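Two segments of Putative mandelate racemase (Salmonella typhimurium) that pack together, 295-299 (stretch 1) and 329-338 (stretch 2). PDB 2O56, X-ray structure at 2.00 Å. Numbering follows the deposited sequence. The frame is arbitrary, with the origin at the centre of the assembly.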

ATOM      1  N   PRO A 295      11.540 -18.370  19.233  1.00 23.40           N
ATOM      2  CA  PRO A 295      11.401 -17.804  20.558  1.00 20.52           C
ATOM      3  C   PRO A 295      12.111 -18.689  21.566  1.00 28.89           C
ATOM      4  O   PRO A 295      12.118 -19.915  21.430  1.00 24.34           O
ATOM      5  CB  PRO A 295       9.876 -17.794  20.802  1.00 20.38           C
ATOM      6  CG  PRO A 295       9.326 -18.853  19.863  1.00 23.12           C
ATOM      7  CD  PRO A 295      10.259 -18.867  18.685  1.00 23.05           C
ATOM      8  N   ASP A 296      12.738 -18.049  22.541  1.00 21.87           N
ATOM      9  CA  ASP A 296      13.289 -18.727  23.714  1.00 24.31           C
ATOM     10  C   ASP A 296      12.195 -18.662  24.785  1.00 27.63           C
ATOM     11  O   ASP A 296      11.733 -17.584  25.113  1.00 26.57           O
ATOM     12  CB  ASP A 296      14.550 -17.949  24.144  1.00 25.40           C
ATOM     13  CG  ASP A 296      15.309 -18.606  25.306  1.00 32.65           C
ATOM     14  OD1 ASP A 296      14.708 -18.891  26.351  1.00 32.70           O
ATOM     15  OD2 ASP A 296      16.537 -18.794  25.189  1.00 38.06           O
ATOM     16  N   ILE A 297      11.768 -19.805  25.320  1.00 25.82           N
ATOM     17  CA  ILE A 297      10.674 -19.809  26.295  1.00 24.99           C
ATOM     18  C   ILE A 297      11.068 -19.031  27.555  1.00 26.64           C
ATOM     19  O   ILE A 297      10.214 -18.453  28.206  1.00 25.15           O
ATOM     20  CB  ILE A 297      10.169 -21.259  26.613  1.00 25.51           C
ATOM     21  CG1 ILE A 297       9.478 -21.860  25.390  1.00 28.95           C
ATOM     22  CG2 ILE A 297       9.173 -21.303  27.807  1.00 25.72           C
ATOM     23  CD1 ILE A 297       9.488 -23.392  25.356  1.00 24.79           C
ATOM     24  N   CYS A 298      12.366 -18.987  27.864  1.00 22.36           N
ATOM     25  CA  CYS A 298      12.879 -18.370  29.093  1.00 26.17           C
ATOM     26  C   CYS A 298      13.162 -16.881  28.929  1.00 30.39           C
ATOM     27  O   CYS A 298      13.399 -16.182  29.923  1.00 23.79           O
ATOM     28  CB  CYS A 298      14.154 -19.076  29.562  1.00 28.76           C
ATOM     29  SG  CYS A 298      13.972 -20.847  29.906  1.00 33.69           S
ATOM     30  N   THR A 299      13.131 -16.399  27.684  1.00 27.44           N
ATOM     31  CA  THR A 299      13.323 -14.949  27.386  1.00 20.32           C
ATOM     32  C   THR A 299      12.070 -14.289  26.811  1.00 28.93           C
ATOM     33  O   THR A 299      11.782 -13.142  27.121  1.00 25.65           O
ATOM     34  CB  THR A 299      14.517 -14.681  26.404  1.00 26.28           C
ATOM     35  OG1 THR A 299      15.655 -15.485  26.766  1.00 28.31           O
ATOM     36  CG2 THR A 299      14.936 -13.203  26.422  1.00 24.41           C
ATOM     37  N   ILE A 329      16.656 -26.731  32.766  1.00 27.42           N
ATOM     38  CA  ILE A 329      15.256 -26.324  32.853  1.00 29.92           C
ATOM     39  C   ILE A 329      14.760 -25.767  31.524  1.00 32.57           C
ATOM     40  O   ILE A 329      13.670 -26.123  31.059  1.00 33.22           O
ATOM     41  CB  ILE A 329      15.001 -25.321  34.023  1.00 25.37           C
ATOM     42  CG1 ILE A 329      15.078 -26.079  35.365  1.00 33.94           C
ATOM     43  CG2 ILE A 329      13.637 -24.673  33.887  1.00 29.45           C
ATOM     44  CD1 ILE A 329      15.056 -25.171  36.622  1.00 30.09           C
ATOM     45  N   SER A 330      15.575 -24.913  30.917  1.00 30.24           N
ATOM     46  CA  SER A 330      15.350 -24.443  29.547  1.00 28.99           C
ATOM     47  C   SER A 330      15.163 -25.602  28.557  1.00 26.29           C
ATOM     48  O   SER A 330      14.229 -25.617  27.758  1.00 27.24           O
ATOM     49  CB  SER A 330      16.503 -23.539  29.106  1.00 32.84           C
ATOM     50  OG  SER A 330      16.080 -22.677  28.064  1.00 49.69           O
ATOM     51  N   THR A 331      16.048 -26.582  28.611  1.00 28.62           N
ATOM     52  CA  THR A 331      15.932 -27.723  27.718  1.00 24.30           C
ATOM     53  C   THR A 331      14.606 -28.464  27.895  1.00 27.43           C
ATOM     54  O   THR A 331      13.895 -28.712  26.913  1.00 31.80           O
ATOM     55  CB  THR A 331      17.127 -28.661  27.857  1.00 30.17           C
ATOM     56  OG1 THR A 331      18.269 -28.008  27.306  1.00 30.03           O
ATOM     57  CG2 THR A 331      16.879 -29.983  27.097  1.00 27.65           C
ATOM     58  N   ALA A 332      14.260 -28.760  29.149  1.00 28.56           N
ATOM     59  CA  ALA A 332      13.008 -29.410  29.493  1.00 27.21           C
ATOM     60  C   ALA A 332      11.797 -28.725  28.883  1.00 33.89           C
ATOM     61  O   ALA A 332      10.990 -29.376  28.202  1.00 28.46           O
ATOM     62  CB  ALA A 332      12.853 -29.492  31.021  1.00 29.40           C
ATOM     63  N   VAL A 333      11.664 -27.417  29.113  1.00 30.65           N
ATOM     64  CA  VAL A 333      10.454 -26.724  28.709  1.00 28.12           C
ATOM     65  C   VAL A 333      10.379 -26.601  27.198  1.00 26.81           C
ATOM     66  O   VAL A 333       9.301 -26.707  26.614  1.00 31.44           O
ATOM     67  CB  VAL A 333      10.245 -25.354  29.429  1.00 30.69           C
ATOM     68  CG1 VAL A 333      10.400 -25.528  30.904  1.00 27.03           C
ATOM     69  CG2 VAL A 333      11.214 -24.296  28.938  1.00 35.62           C
ATOM     70  N   ALA A 334      11.535 -26.404  26.568  1.00 29.27           N
ATOM     71  CA  ALA A 334      11.658 -26.519  25.114  1.00 23.12           C
ATOM     72  C   ALA A 334      11.121 -27.842  24.554  1.00 32.06           C
ATOM     73  O   ALA A 334      10.344 -27.848  23.607  1.00 29.34           O
ATOM     74  CB  ALA A 334      13.090 -26.279  24.689  1.00 21.65           C
ATOM     75  N   LEU A 335      11.535 -28.963  25.146  1.00 30.49           N
ATOM     76  CA  LEU A 335      11.076 -30.284  24.712  1.00 27.02           C
ATOM     77  C   LEU A 335       9.566 -30.493  24.794  1.00 26.91           C
ATOM     78  O   LEU A 335       8.986 -31.106  23.900  1.00 29.75           O
ATOM     79  CB  LEU A 335      11.813 -31.401  25.460  1.00 29.46           C
ATOM     80  CG  LEU A 335      13.323 -31.406  25.247  1.00 27.76           C
ATOM     81  CD1 LEU A 335      13.960 -32.484  26.102  1.00 29.88           C
ATOM     82  CD2 LEU A 335      13.691 -31.572  23.766  1.00 27.15           C
ATOM     83  N   HIS A 336       8.947 -29.998  25.869  1.00 19.65           N
ATOM     84  CA  HIS A 336       7.504 -30.012  26.020  1.00 24.61           C
ATOM     85  C   HIS A 336       6.756 -29.205  24.960  1.00 27.13           C
ATOM     86  O   HIS A 336       5.756 -29.665  24.394  1.00 27.40           O
ATOM     87  CB  HIS A 336       7.123 -29.507  27.418  1.00 21.77           C
ATOM     88  CG  HIS A 336       7.442 -30.474  28.525  1.00 34.30           C
ATOM     89  ND1 HIS A 336       6.702 -31.615  28.754  1.00 32.05           N
ATOM     90  CD2 HIS A 336       8.426 -30.473  29.457  1.00 37.36           C
ATOM     91  CE1 HIS A 336       7.220 -32.278  29.772  1.00 34.69           C
ATOM     92  NE2 HIS A 336       8.263 -31.602  30.222  1.00 30.17           N
ATOM     93  N   MET A 337       7.220 -27.992  24.698  1.00 27.61           N
ATOM     94  CA  MET A 337       6.574 -27.143  23.697  1.00 22.62           C
ATOM     95  C   MET A 337       6.722 -27.813  22.342  1.00 22.58           C
ATOM     96  O   MET A 337       5.762 -27.940  21.597  1.00 25.57           O
ATOM     97  CB  MET A 337       7.234 -25.759  23.669  1.00 25.12           C
ATOM     98  CG  MET A 337       6.506 -24.684  22.794  1.00 23.57           C
ATOM     99  SD  MET A 337       4.923 -24.147  23.461  1.00 27.61           S
ATOM    100  CE  MET A 337       5.442 -23.207  24.893  1.00 23.83           C
ATOM    101  N   GLU A 338       7.934 -28.246  22.036  1.00 20.69           N
ATOM    102  CA  GLU A 338       8.228 -28.796  20.720  1.00 27.12           C
ATOM    103  C   GLU A 338       7.512 -30.135  20.475  1.00 28.90           C
ATOM    104  O   GLU A 338       7.356 -30.559  19.335  1.00 29.07           O
ATOM    105  CB  GLU A 338       9.740 -28.933  20.550  1.00 26.16           C
ATOM    106  CG  GLU A 338      10.443 -27.576  20.523  1.00 33.78           C
ATOM    107  CD  GLU A 338      11.957 -27.668  20.598  1.00 38.75           C
ATOM    108  OE1 GLU A 338      12.470 -28.567  21.294  1.00 35.93           O
ATOM    109  OE2 GLU A 338      12.636 -26.816  19.978  1.00 36.00           O
TER
HETATM  110  O   HOH W   1      17.235 -20.698  27.000  1.00 35.03           O
HETATM  111  O   HOH W   2      13.771 -21.967  25.598  1.00 29.56           O

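No clear direct hydrogen bond joins these two stretches; the polar link between them runs instead through two waters that meet at one serine hydroxyl. Water 1 lies 2.7 Å from Asp-296 OD2, to which it donates, and 2.5 Å from Ser-330 OG, a short hydrogen bond. Water 2 accepts from the backbone at 3.0 Å, measured from Ile-297 N to the water oxygen, and makes a weak hydrogen bond of 3.5 Å to Ser-330 OG. Asp-296 OD2 and Ser-330 OG are 4.9 Å apart, the span that water 1 bridges; the closest approach of the two side chains, Asp-296 OD1 to Ser-330 OG, is 4.4 Å, too far for a hydrogen bond.

Asp-296 is arranged to serve both its own loop and this bridge. Its CA-to-CB bond points sideways to the helix, but with chi1 at -175° (t) the carboxylate comes nearer to it. Asp-296 OD1 turns back on the loop, accepting a hydrogen bond from Cys-298 N at 2.8 Å with an N-H...acceptor angle of 138°, and a weak one from Thr-299 N at 3.2 Å and 121°. The backbone adds a further tie, Thr-299 N to Asp-296 O at 3.2 Å. A short acidic side chain suits this place because OD1 accepts from the amides of Cys-298 and, weakly, Thr-299, while OD2 accepts from water 1.

The apolar part of the contact centres on Ile-297, whose 89 Å² of covered surface is the largest share of any residue in the 255 Å² buried between the stretches, both sides summed. Its CA-to-CB bond points toward the helix, and its m, t rotamer places the two branches at different points. Ile-297 CG2 lies 3.8 Å from CG2 of Val-333, while Ile-297 CD1 reaches the helix backbone, 3.6 Å from Val-333 O and 3.8 Å from Ala-334 CA, and also lies 3.7 Å from Met-337 CB. Ile-297 CD1 thus reaches two successive turns of the helix by lying near both Val-333 O and Met-337 CB, and Ile-297 CG2 adds a second contact on Val-333. Val-333 and Met-337, four residues apart, both direct CA-to-CB toward the loop. Val-333 O also accepts the helical hydrogen bond from Met-337 N at 3.1 Å, so the carbonyl approached by the isoleucine methyl is already engaged.

Little of Ala-334 is covered (8 Å²), and its small size is consistent with the close approach of CD1 to its CA; the CA atoms of Ile-297 and Ala-334 are 6.9 Å apart. Nearer the start of stretch 2, the Cys-298 and Ser-330 CA atoms are 6.6 Å apart. Cys-298 points toward the helix with chi1 at -59° (m), which brings Cys-298 SG to 3.3 Å from Ser-330 OG; whether this is a hydrogen bond remains open. All the contacting residues are buried. Ser-330, sideways on the helix with chi1 at -157° (t), is compact enough to meet the sulfur directly and polar enough to hold the waters.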